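PDB 6XNU: CBS domain-containing protein from Listeria monocytogenes, which binds c-di-AMP, probably through its CBS domains, and takes part in controlling (p)ppGpp and c-di-AMP homeostasis. Local coordinates for residues 37-42 / 66-71; 81-86 / 92-97. All blocks are in the same frame, centred on the assembly; numbering follows the deposited sequence.

Interaction 1. Residues 37-42 / 66-71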
loop_
_atom_site.group_PDB
_atom_site.type_symbol
_atom_site.label_atom_id
_atom_site.label_comp_id
_atom_site.label_asym_id
_atom_site.label_seq_id
_atom_site.Cartn_x
_atom_site.Cartn_y
_atom_site.Cartn_z
ATOM N N VAL A 37 5.156 -14.159 1.230
ATOM C CA VAL A 37 5.440 -12.754 1.507
ATOM C C VAL A 37 6.920 -12.528 1.227
ATOM O O VAL A 37 7.775 -13.185 1.829
ATOM C CB VAL A 37 5.099 -12.378 2.960
ATOM C CG1 VAL A 37 5.313 -10.882 3.176
ATOM C CG2 VAL A 37 3.657 -12.797 3.336
ATOM N N ALA A 38 7.231 -11.627 0.303
ATOM C CA ALA A 38 8.631 -11.306 0.072
ATOM C C ALA A 38 9.218 -10.621 1.298
ATOM O O ALA A 38 8.511 -9.964 2.072
ATOM C CB ALA A 38 8.783 -10.411 -1.154
ATOM N N HIS A 39 10.524 -10.812 1.495
ATOM C CA HIS A 39 11.228 -10.160 2.588
ATOM C C HIS A 39 12.626 -9.779 2.128
ATOM O O HIS A 39 13.107 -10.232 1.087
ATOM C CB HIS A 39 11.307 -11.053 3.844
ATOM C CG HIS A 39 12.191 -12.255 3.691
ATOM N ND1 HIS A 39 11.699 -13.508 3.395
ATOM C CD2 HIS A 39 13.532 -12.400 3.817
ATOM C CE1 HIS A 39 12.700 -14.372 3.340
ATOM N NE2 HIS A 39 13.824 -13.725 3.593
ATOM N N VAL A 40 13.276 -8.933 2.923
ATOM C CA VAL A 40 14.701 -8.681 2.787
ATOM C C VAL A 40 15.368 -9.070 4.104
ATOM O O VAL A 40 14.702 -9.346 5.107
ATOM C CB VAL A 40 15.007 -7.218 2.417
ATOM C CG1 VAL A 40 14.575 -6.947 0.991
ATOM C CG2 VAL A 40 14.295 -6.278 3.370
ATOM N N GLN A 41 16.698 -9.098 4.086
ATOM C CA GLN A 41 17.496 -9.517 5.230
ATOM C C GLN A 41 18.333 -8.352 5.739
ATOM O O GLN A 41 18.763 -7.499 4.957
ATOM C CB GLN A 41 18.440 -10.674 4.862
ATOM C CG GLN A 41 17.772 -11.913 4.299
ATOM C CD GLN A 41 18.764 -12.806 3.576
ATOM O OE1 GLN A 41 18.587 -14.021 3.496
ATOM N NE2 GLN A 41 19.823 -12.201 3.047
ATOM N N LEU A 42 18.582 -8.325 7.055
ATOM C CA LEU A 42 19.561 -7.381 7.586
ATOM C C LEU A 42 20.850 -7.467 6.780
ATOM O O LEU A 42 21.318 -8.559 6.438
ATOM C CB LEU A 42 19.859 -7.666 9.061
ATOM C CG LEU A 42 18.711 -7.561 10.056
ATOM C CD1 LEU A 42 19.131 -8.095 11.425
ATOM C CD2 LEU A 42 18.213 -6.127 10.170
ATOM N N PHE A 66 19.055 -13.738 9.765
ATOM C CA PHE A 66 19.372 -15.036 9.177
ATOM C C PHE A 66 18.648 -16.192 9.869
ATOM O O PHE A 66 18.628 -17.301 9.327
ATOM C CB PHE A 66 20.889 -15.265 9.210
ATOM C CG PHE A 66 21.413 -15.638 10.572
ATOM C CD1 PHE A 66 21.282 -14.765 11.648
ATOM C CD2 PHE A 66 22.023 -16.870 10.784
ATOM C CE1 PHE A 66 21.765 -15.110 12.904
ATOM C CE2 PHE A 66 22.501 -17.223 12.035
ATOM C CZ PHE A 66 22.372 -16.342 13.096
ATOM N N GLU A 67 18.083 -15.965 11.055
ATOM C CA GLU A 67 17.243 -16.942 11.736
ATOM C C GLU A 67 15.768 -16.758 11.417
ATOM O O GLU A 67 14.926 -17.387 12.061
ATOM C CB GLU A 67 17.429 -16.862 13.255
ATOM C CG GLU A 67 18.858 -17.076 13.740
ATOM C CD GLU A 67 18.936 -16.989 15.251
ATOM O OE1 GLU A 67 18.382 -17.877 15.934
ATOM O OE2 GLU A 67 19.519 -16.012 15.757
ATOM N N PHE A 68 15.452 -15.904 10.444
ATOM C CA PHE A 68 14.074 -15.629 10.020
ATOM C C PHE A 68 13.240 -15.009 11.137
ATOM O O PHE A 68 12.013 -15.140 11.156
ATOM C CB PHE A 68 13.404 -16.889 9.457
ATOM C CG PHE A 68 14.028 -17.358 8.182
ATOM C CD1 PHE A 68 15.251 -18.021 8.206
ATOM C CD2 PHE A 68 13.443 -17.078 6.955
ATOM C CE1 PHE A 68 15.865 -18.436 7.039
ATOM C CE2 PHE A 68 14.045 -17.494 5.776
ATOM C CZ PHE A 68 15.268 -18.166 5.812
ATOM N N LYS A 69 13.888 -14.288 12.053
ATOM C CA LYS A 69 13.170 -13.476 13.030
ATOM C C LYS A 69 12.898 -12.080 12.463
ATOM O O LYS A 69 13.695 -11.530 11.698
ATOM C CB LYS A 69 13.960 -13.361 14.336
ATOM C CG LYS A 69 14.184 -14.684 15.030
ATOM C CD LYS A 69 15.117 -14.496 16.223
ATOM C CE LYS A 69 15.579 -15.834 16.761
ATOM N NZ LYS A 69 14.427 -16.749 16.960
ATOM N N LEU A 70 11.776 -11.501 12.883
ATOM C CA LEU A 70 11.274 -10.247 12.326
ATOM C C LEU A 70 11.896 -9.052 13.043
ATOM O O LEU A 70 11.715 -8.894 14.253
ATOM C CB LEU A 70 9.751 -10.204 12.452
ATOM C CG LEU A 70 9.074 -8.910 11.990
ATOM C CD1 LEU A 70 9.224 -8.717 10.487
ATOM C CD2 LEU A 70 7.617 -8.952 12.373
ATOM N N HIS A 71 12.581 -8.188 12.286
ATOM C CA HIS A 71 13.257 -7.012 12.827
ATOM C C HIS A 71 12.654 -5.688 12.391
ATOM O O HIS A 71 12.792 -4.699 13.112
ATOM C CB HIS A 71 14.738 -6.999 12.420
ATOM C CG HIS A 71 15.581 -7.982 13.171
ATOM N ND1 HIS A 71 16.521 -7.595 14.101
ATOM C CD2 HIS A 71 15.631 -9.334 13.122
ATOM C CE1 HIS A 71 17.107 -8.669 14.604
ATOM N NE2 HIS A 71 16.585 -9.738 14.031
#
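L42 reaches H71 with a single methyl group, and the geometry identifies a CH-pi contact. From CB the leucine chain runs first to CG, which points back past the backbone N (chi1 -61°); CB and CG themselves stay beyond 4.2 Å of the 66-71 segment. At the branch, CD1 alone comes within that limit. It sits 3.8 Å from the centroid of the H71 imidazole and only 8° off the ring normal, so the methyl stands over the middle of one face. The distances agree: CD1 of L42 is 3.8 Å from both ND1 and CE1 of H71, and 4.1 Å from CD2 of the same ring. The imidazole is held from its rim as well, because NE2 of H71 hydrogen-bonds to OD2 of D65, which should restrain rotation of the ring under the methyl. The carbonyl O of K69 lies in plane at the ring edge.

A second, looser meeting pairs H39 with F68, in the turn joining strands 60-64 and 70-75. CE1 of H39 approaches CE2 of F68 to 4.2 Å, but the centroids are 6.0 Å apart and the planes make 75°, an oblique aromatic pair.

In the three-stranded sheet, 60-64 is the middle strand, with 40-41 running parallel to it on one flank and 70-75 antiparallel on the other. Strand 40-41, helix 46-56, the two longer strands and helix 76-82 follow one another in an order consistent with a CBS module. The two segments therefore meet across the sheet's central strand through side chains, while L42 also touches M103 and V40 packs on A49 of helix 46-56.

Interaction 2. Residues 81-86 / 92-97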
loop_
_atom_site.group_PDB
_atom_site.type_symbol
_atom_site.label_atom_id
_atom_site.label_comp_id
_atom_site.label_asym_id
_atom_site.label_seq_id
_atom_site.Cartn_x
_atom_site.Cartn_y
_atom_site.Cartn_z
ATOM N N ASP A 81 13.210 8.385 0.677
ATOM C CA ASP A 81 13.407 9.502 1.593
ATOM C C ASP A 81 14.852 9.560 2.073
ATOM O O ASP A 81 15.438 10.644 2.184
ATOM C CB ASP A 81 12.447 9.384 2.774
ATOM C CG ASP A 81 12.749 10.380 3.873
ATOM O OD1 ASP A 81 12.215 11.506 3.823
ATOM O OD2 ASP A 81 13.528 10.036 4.787
ATOM N N ALA A 82 15.457 8.393 2.319
ATOM C CA ALA A 82 16.829 8.349 2.807
ATOM C C ALA A 82 17.831 8.921 1.813
ATOM O O ALA A 82 18.914 9.348 2.231
ATOM C CB ALA A 82 17.210 6.911 3.160
ATOM N N ILE A 83 17.512 8.941 0.519
ATOM C CA ILE A 83 18.440 9.416 -0.504
ATOM C C ILE A 83 17.954 10.716 -1.148
ATOM O O ILE A 83 18.397 11.066 -2.241
ATOM C CB ILE A 83 18.703 8.337 -1.567
ATOM C CG1 ILE A 83 17.399 7.940 -2.265
ATOM C CG2 ILE A 83 19.379 7.125 -0.945
ATOM C CD1 ILE A 83 17.610 7.238 -3.583
ATOM N N LEU A 84 17.044 11.435 -0.492
ATOM C CA LEU A 84 16.606 12.742 -0.974
ATOM C C LEU A 84 17.688 13.763 -0.637
ATOM O O LEU A 84 17.882 14.110 0.533
ATOM C CB LEU A 84 15.271 13.135 -0.350
ATOM C CG LEU A 84 13.987 12.503 -0.896
ATOM C CD1 LEU A 84 12.775 13.331 -0.498
ATOM C CD2 LEU A 84 14.024 12.305 -2.404
ATOM N N GLY A 85 18.406 14.234 -1.656
ATOM C CA GLY A 85 19.454 15.215 -1.473
ATOM C C GLY A 85 18.926 16.638 -1.504
ATOM O O GLY A 85 17.723 16.892 -1.565
ATOM N N LEU A 86 19.859 17.584 -1.460
ATOM C CA LEU A 86 19.499 18.996 -1.459
ATOM C C LEU A 86 19.360 19.551 -2.870
ATOM O O LEU A 86 19.817 18.938 -3.833
ATOM C CB LEU A 86 20.538 19.793 -0.679
ATOM C CG LEU A 86 20.521 19.458 0.809
ATOM C CD1 LEU A 86 21.842 19.782 1.453
ATOM C CD2 LEU A 86 19.401 20.217 1.481
ATOM N N GLU A 92 22.660 6.907 -6.466
ATOM C CA GLU A 92 23.955 6.249 -6.323
ATOM C C GLU A 92 24.173 5.728 -4.906
ATOM O O GLU A 92 24.886 4.738 -4.715
ATOM C CB GLU A 92 25.079 7.212 -6.720
ATOM C CG GLU A 92 25.330 8.345 -5.724
ATOM C CD GLU A 92 24.526 9.602 -6.030
ATOM O OE1 GLU A 92 24.672 10.598 -5.285
ATOM O OE2 GLU A 92 23.747 9.597 -7.008
ATOM N N ARG A 93 23.548 6.358 -3.907
ATOM C CA ARG A 93 23.738 5.967 -2.516
ATOM C C ARG A 93 22.997 4.688 -2.136
ATOM O O ARG A 93 23.252 4.155 -1.050
ATOM C CB ARG A 93 23.294 7.102 -1.591
ATOM C CG ARG A 93 24.155 8.351 -1.681
ATOM C CD ARG A 93 23.772 9.343 -0.602
ATOM N NE ARG A 93 24.299 8.975 0.709
ATOM C CZ ARG A 93 23.642 9.159 1.849
ATOM N NH1 ARG A 93 24.190 8.800 3.002
ATOM N NH2 ARG A 93 22.431 9.698 1.833
ATOM N N LEU A 94 22.092 4.190 -2.986
ATOM C CA LEU A 94 21.332 2.988 -2.638
ATOM C C LEU A 94 22.256 1.798 -2.441
ATOM O O LEU A 94 22.011 0.942 -1.583
ATOM C CB LEU A 94 20.304 2.680 -3.724
ATOM C CG LEU A 94 19.240 3.747 -3.920
ATOM C CD1 LEU A 94 18.496 3.514 -5.217
ATOM C CD2 LEU A 94 18.287 3.718 -2.740
ATOM N N GLU A 95 23.332 1.738 -3.229
ATOM C CA GLU A 95 24.311 0.664 -3.117
ATOM C C GLU A 95 24.924 0.590 -1.728
ATOM O O GLU A 95 25.294 -0.499 -1.273
ATOM C CB GLU A 95 25.399 0.880 -4.167
ATOM C CG GLU A 95 26.374 -0.257 -4.375
ATOM C CD GLU A 95 27.346 0.054 -5.500
ATOM O OE1 GLU A 95 26.896 0.616 -6.525
ATOM O OE2 GLU A 95 28.554 -0.243 -5.357
ATOM N N ASP A 96 25.048 1.727 -1.043
ATOM C CA ASP A 96 25.848 1.797 0.174
ATOM C C ASP A 96 25.038 1.713 1.459
ATOM O O ASP A 96 25.593 1.323 2.493
ATOM C CB ASP A 96 26.669 3.095 0.193
ATOM C CG ASP A 96 27.580 3.236 -1.020
ATOM O OD1 ASP A 96 27.642 4.350 -1.584
ATOM O OD2 ASP A 96 28.236 2.241 -1.405
ATOM N N LEU A 97 23.756 2.070 1.432
ATOM C CA LEU A 97 22.932 2.038 2.627
ATOM C C LEU A 97 22.327 0.647 2.796
ATOM O O LEU A 97 22.103 -0.067 1.815
ATOM C CB LEU A 97 21.824 3.090 2.548
ATOM C CG LEU A 97 22.283 4.551 2.540
ATOM C CD1 LEU A 97 21.384 5.396 1.646
ATOM C CD2 LEU A 97 22.286 5.084 3.964
#
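I83 divides its two branches between three residues of the 92-97 segment. Its CG1 is tucked into the gap flanked by its own N and carbonyl carbon (chi1 60°), while CG2 lies on the N side; the chain then extends through CG1 to carry CD1 toward L94. There CD1 of I83 meets CD2 of L94 at 3.7 Å, and the leucine's CG is only slightly farther from the same methyl at 3.9 Å. These two side chains are nearly perpendicular.

CG2 of I83 touches CD1 of L97 at 3.7 Å and also approaches CB of R93 at 4.0 Å, where the isoleucine and arginine chains run antiparallel past one another. The same CG2 reaches the near methyl of L94, CD2, so both branches of I83 meet that leucine.

R93 bends at chi3 (77°), turning NH2 toward the carbonyl O of A82. NH2 of R93 comes within 3.6 Å of that O of A82, an oblique approach too long to count as a hydrogen bond. The backbone O of R93 is meanwhile shared by two donors, N of D96 at 3.0 Å and N of L97 at 3.3 Å, which ties the turn that presents L97.

The contact folds the loop after helix 76-82 back onto the residues that leave this helix, beside helix 46-56 and the second subunit: L94 also packs on L46 and L50 of helix 46-56 and on F91 of the second subunit. The chemistry is thus mainly apolar: van der Waals contact with the buried I83 and L94 carries the join, and any electrostatic attraction between R93 and the carbonyl is probably secondary.

How the interactions relate
Along the chain the contacts come in series: interaction 1 closes at residue 71, within strand 70-75, and interaction 2 opens at residue 81, near the end of helix 76-82, which directly follows that strand. Their centres are about 22 Å apart and their nearest atoms about 9 Å, so they do not touch. Helix 46-56 is a shared neighbour, receiving A38 and V40 from interaction 1 and L94 and L97 from interaction 2. The centre of interaction 1 is about 11 Å from the centre of the chain, at the protein surface; that of interaction 2 about 23 Å. No other chain touches the segments of interaction 1, whereas D81, L84 and L94 of interaction 2 pack on the second subunit.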